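Local coordinates for XisI protein-like (Anabaena variabilis, PDB 2NLV) that probably takes part, as a XisI-like protein with XisF and XisH, in the site-specific recombination of nitrogen-fixation genes in cyanobacteria, at the interface of chains A and B. Coordinates in Å, arbitrary orientation; residue numbers count along the deposited sequence, not the author numbering. Chains: chain A/B, XisI protein-like.

The interface of chains A and B. Residues chain A 41, 61, 63, 65, 72, 97-98; chain B 30, 32, 47, 49, 54, 56.
OD2 of the A:Asp63 carboxylate is gripped by two amide donors, one from each chain. A:Gln72 NE2 uses its anti lone pair, while B:Gln32, extended beyond CG, comes tip to tip from the partner and brings NE2 to 2.9 Å from OD2, its amide turned 77° against the carboxylate. OD1 takes A:His41 ND1 at 2.7 Å and A:His61 NE2 out of the carboxylate plane, from opposite faces, B:Gln32 NE2 lying on the A:His41 side. An alanine in place of A:Asp63 would remove the acceptors for these donors and would probably leave both histidines and both glutamine amides less firmly oriented. B:Gln32 CB sits over the rim of one A:His41 ring face, ring and amide planes 27° apart. The other N-H of B:Gln32 NE2 goes to B:Glu30 OE1 (3.0 Å), which also forms a loose salt bridge with A:Lys65 NZ at 3.7 Å; water 3 links the two. With NE2 held by A:Asp63, A:His61 (CG anti to the backbone N, chi1 178°) has ND1 facing B:Tyr56 OH, hydrogen-bonded at 2.7 Å in the planes of both rings, which meet edge to face. B:Arg54 NH2 lies 2.8 Å from A:Gln72 O and also bonds OE1 of that residue, whose amide carbon rests against B:Val47 CG1. B:Trp49 NE1 meets A:Gly97 O at 3.0 Å, nearly along the C=O axis. This polar, largely strand-borne patch, with a loop carbonyl at one end, is repeated by the two-fold and ties the copies into what may be the biological dimer.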
ATOM      1  N   HIS A  41      -5.003  -7.062   0.679  1.00  6.35           N
ATOM      2  CA  HIS A  41      -4.724  -5.720   0.236  1.00  6.70           C
ATOM      3  C   HIS A  41      -3.742  -5.784  -0.903  1.00  6.66           C
ATOM      4  O   HIS A  41      -2.672  -6.378  -0.769  1.00  7.82           O
ATOM      5  CB  HIS A  41      -4.135  -4.864   1.389  1.00  7.56           C
ATOM      6  CG  HIS A  41      -4.952  -4.834   2.640  1.00  7.78           C
ATOM      7  ND1 HIS A  41      -6.235  -4.341   2.696  1.00  8.88           N
ATOM      8  CD2 HIS A  41      -4.638  -5.203   3.909  1.00  7.50           C
ATOM      9  CE1 HIS A  41      -6.660  -4.401   3.954  1.00  9.02           C
ATOM     10  NE2 HIS A  41      -5.708  -4.909   4.712  1.00  9.59           N
ATOM     11  N   HIS A  61      -5.397   0.494  -6.249  1.00  7.34           N
ATOM     12  CA  HIS A  61      -5.474  -0.284  -5.002  1.00  7.03           C
ATOM     13  C   HIS A  61      -6.797  -1.043  -5.002  1.00  7.83           C
ATOM     14  O   HIS A  61      -7.863  -0.444  -5.173  1.00  6.93           O
ATOM     15  CB  HIS A  61      -5.403   0.688  -3.840  1.00  6.23           C
ATOM     16  CG  HIS A  61      -5.507   0.107  -2.460  1.00  7.50           C
ATOM     17  ND1 HIS A  61      -5.070   0.817  -1.374  1.00  9.18           N
ATOM     18  CD2 HIS A  61      -6.004  -1.060  -1.961  1.00 11.64           C
ATOM     19  CE1 HIS A  61      -5.266   0.121  -0.263  1.00 11.98           C
ATOM     20  NE2 HIS A  61      -5.851  -1.016  -0.581  1.00  9.46           N
ATOM     21  N   ASP A  63      -8.860  -3.939  -2.440  1.00  6.60           N
ATOM     22  CA  ASP A  63      -8.981  -4.833  -1.282  1.00  7.36           C
ATOM     23  C   ASP A  63      -9.980  -5.926  -1.601  1.00  7.42           C
ATOM     24  O   ASP A  63     -10.797  -5.764  -2.476  1.00  8.05           O
ATOM     25  CB  ASP A  63      -9.420  -4.089  -0.059  1.00  7.93           C
ATOM     26  CG  ASP A  63      -8.447  -2.971   0.322  1.00  9.17           C
ATOM     27  OD1 ASP A  63      -7.228  -3.262   0.409  1.00  8.68           O
ATOM     28  OD2 ASP A  63      -8.930  -1.852   0.553  1.00 10.20           O
ATOM     29  N   LYS A  65     -12.757  -7.641   0.780  1.00  8.92           N
ATOM     30  CA  LYS A  65     -13.379  -7.464   2.111  1.00 10.23           C
ATOM     31  C   LYS A  65     -14.685  -8.186   2.111  1.00 10.07           C
ATOM     32  O   LYS A  65     -15.526  -7.943   1.286  1.00 10.66           O
ATOM     33  CB  LYS A  65     -13.618  -5.992   2.435  1.00 11.43           C
ATOM     34  CG  LYS A  65     -12.373  -5.117   2.476  1.00 12.47           C
ATOM     35  CD  LYS A  65     -12.692  -3.620   2.474  1.00 13.28           C
ATOM     36  CE  LYS A  65     -13.304  -3.165   3.798  1.00 21.41           C
ATOM     37  NZ  LYS A  65     -13.990  -1.840   3.697  1.00 23.81           N
ATOM     38  N   GLN A  72     -10.246   0.997  -4.488  1.00  6.00           N
ATOM     39  CA  GLN A  72      -9.984   2.090  -3.578  1.00  7.65           C
ATOM     40  C   GLN A  72      -9.275   3.265  -4.170  1.00  6.66           C
ATOM     41  O   GLN A  72      -9.335   4.350  -3.631  1.00  7.88           O
ATOM     42  CB  GLN A  72      -9.170   1.619  -2.359  1.00  7.84           C
ATOM     43  CG  GLN A  72      -9.803   0.426  -1.586  1.00  7.41           C
ATOM     44  CD  GLN A  72     -10.858   0.812  -0.592  1.00  8.42           C
ATOM     45  OE1 GLN A  72     -11.533   1.817  -0.745  1.00  8.04           O
ATOM     46  NE2 GLN A  72     -11.040  -0.037   0.434  1.00  8.40           N
ATOM     47  N   GLY A  97     -15.011   1.832  -3.533  1.00  7.75           N
ATOM     48  CA  GLY A  97     -14.524   2.485  -2.320  1.00  6.76           C
ATOM     49  C   GLY A  97     -14.061   3.899  -2.590  1.00  9.00           C
ATOM     50  O   GLY A  97     -14.195   4.773  -1.729  1.00  8.40           O
ATOM     51  N   LEU A  98     -13.628   4.186  -3.817  1.00  8.44           N
ATOM     52  CA  LEU A  98     -13.236   5.505  -4.229  1.00  8.09           C
ATOM     53  C   LEU A  98     -14.413   6.453  -4.535  1.00  8.65           C
ATOM     54  O   LEU A  98     -14.159   7.619  -4.882  1.00  9.97           O
ATOM     55  CB  LEU A  98     -12.215   5.426  -5.380  1.00  8.30           C
ATOM     56  CG  LEU A  98     -12.714   5.047  -6.756  1.00 11.76           C
ATOM     57  CD1 LEU A  98     -11.444   4.850  -7.642  1.00 11.03           C
ATOM     58  CD2 LEU A  98     -13.726   3.893  -6.922  1.00 15.62           C
TER
ATOM     59  N   GLU B  30     -11.097   2.983   7.472  1.00  8.46           N
ATOM     60  CA  GLU B  30     -10.463   1.715   7.732  1.00  9.10           C
ATOM     61  C   GLU B  30      -8.969   1.931   7.996  1.00  8.67           C
ATOM     62  O   GLU B  30      -8.275   2.555   7.217  1.00  9.78           O
ATOM     63  CB  GLU B  30     -10.641   0.715   6.567  1.00  9.25           C
ATOM     64  CG  GLU B  30     -10.135  -0.695   6.916  1.00 10.52           C
ATOM     65  CD  GLU B  30     -10.146  -1.693   5.767  1.00 12.00           C
ATOM     66  OE1 GLU B  30     -10.421  -1.327   4.597  1.00 12.09           O
ATOM     67  OE2 GLU B  30      -9.857  -2.898   6.078  1.00 12.91           O
ATOM     68  N   GLN B  32      -5.667   0.027   7.778  1.00  7.88           N
ATOM     69  CA  GLN B  32      -5.152  -1.183   7.117  1.00  7.64           C
ATOM     70  C   GLN B  32      -3.700  -1.407   7.482  1.00  7.84           C
ATOM     71  O   GLN B  32      -2.879  -0.482   7.569  1.00  9.08           O
ATOM     72  CB  GLN B  32      -5.253  -1.089   5.596  1.00 10.15           C
ATOM     73  CG  GLN B  32      -6.638  -0.763   5.052  1.00  8.83           C
ATOM     74  CD  GLN B  32      -6.693  -0.733   3.560  1.00  8.62           C
ATOM     75  OE1 GLN B  32      -5.678  -0.680   2.887  1.00 11.35           O
ATOM     76  NE2 GLN B  32      -7.912  -0.839   3.025  1.00 10.69           N
ATOM     77  N   VAL B  47      -7.954   4.430   5.027  1.00  8.06           N
ATOM     78  CA  VAL B  47      -8.726   4.380   3.777  1.00  7.16           C
ATOM     79  C   VAL B  47     -10.201   4.484   4.098  1.00  8.49           C
ATOM     80  O   VAL B  47     -10.776   3.582   4.702  1.00  8.23           O
ATOM     81  CB  VAL B  47      -8.457   3.080   3.015  1.00  7.93           C
ATOM     82  CG1 VAL B  47      -9.265   2.971   1.716  1.00 10.18           C
ATOM     83  CG2 VAL B  47      -6.926   2.902   2.718  1.00 11.06           C
ATOM     84  N   TRP B  49     -13.665   7.652   4.363  1.00  6.58           N
ATOM     85  CA  TRP B  49     -14.333   8.915   4.080  1.00  6.34           C
ATOM     86  C   TRP B  49     -14.592   9.674   5.346  1.00  8.46           C
ATOM     87  O   TRP B  49     -14.820   9.073   6.381  1.00  8.42           O
ATOM     88  CB  TRP B  49     -15.672   8.669   3.357  1.00  7.47           C
ATOM     89  CG  TRP B  49     -15.457   8.158   1.985  1.00  7.36           C
ATOM     90  CD1 TRP B  49     -15.210   6.859   1.603  1.00  6.98           C
ATOM     91  CD2 TRP B  49     -15.384   8.946   0.813  1.00  6.85           C
ATOM     92  NE1 TRP B  49     -14.999   6.829   0.272  1.00  7.37           N
ATOM     93  CE2 TRP B  49     -15.085   8.086  -0.252  1.00  6.88           C
ATOM     94  CE3 TRP B  49     -15.571  10.299   0.536  1.00  7.36           C
ATOM     95  CZ2 TRP B  49     -14.979   8.534  -1.564  1.00  8.22           C
ATOM     96  CZ3 TRP B  49     -15.435  10.734  -0.783  1.00 10.21           C
ATOM     97  CH2 TRP B  49     -15.165   9.858  -1.802  1.00 10.21           C
ATOM     98  N   ARG B  54     -12.506  12.283   0.699  1.00  6.33           N
ATOM     99  CA  ARG B  54     -11.857  10.975   0.597  1.00  7.10           C
ATOM    100  C   ARG B  54     -10.633  10.959   1.493  1.00  7.89           C
ATOM    101  O   ARG B  54      -9.762  11.806   1.352  1.00  9.81           O
ATOM    102  CB  ARG B  54     -11.465  10.689  -0.838  1.00  8.67           C
ATOM    103  CG  ARG B  54     -10.639   9.398  -1.046  1.00  7.96           C
ATOM    104  CD  ARG B  54     -11.323   8.198  -0.537  1.00 10.66           C
ATOM    105  NE  ARG B  54     -10.754   6.957  -1.052  1.00  7.47           N
ATOM    106  CZ  ARG B  54     -11.140   5.794  -0.587  1.00  6.61           C
ATOM    107  NH1 ARG B  54     -11.878   5.734   0.499  1.00  7.29           N
ATOM    108  NH2 ARG B  54     -10.745   4.687  -1.195  1.00  7.35           N
ATOM    109  N   TYR B  56      -7.420   8.804   2.022  1.00  7.63           N
ATOM    110  CA  TYR B  56      -6.644   7.765   1.383  1.00  8.97           C
ATOM    111  C   TYR B  56      -5.190   8.135   1.591  1.00  9.96           C
ATOM    112  O   TYR B  56      -4.641   8.988   0.896  1.00  9.43           O
ATOM    113  CB  TYR B  56      -6.976   7.585  -0.109  1.00  9.52           C
ATOM    114  CG  TYR B  56      -6.242   6.434  -0.689  1.00  8.91           C
ATOM    115  CD1 TYR B  56      -6.740   5.150  -0.565  1.00 11.06           C
ATOM    116  CD2 TYR B  56      -5.004   6.604  -1.285  1.00 14.52           C
ATOM    117  CE1 TYR B  56      -6.033   4.075  -1.020  1.00 11.01           C
ATOM    118  CE2 TYR B  56      -4.277   5.510  -1.762  1.00 14.00           C
ATOM    119  CZ  TYR B  56      -4.789   4.254  -1.565  1.00 10.55           C
ATOM    120  OH  TYR B  56      -3.977   3.193  -1.991  1.00 12.19           O
TER
HETATM  121  O   HOH W   1     -12.885   3.153   1.282  1.00  9.75           O
HETATM  122  O   HOH W   2      -9.064   7.125  -3.426  1.00 11.55           O
HETATM  123  O   HOH W   3     -12.167   0.171   3.173  1.00 13.78           O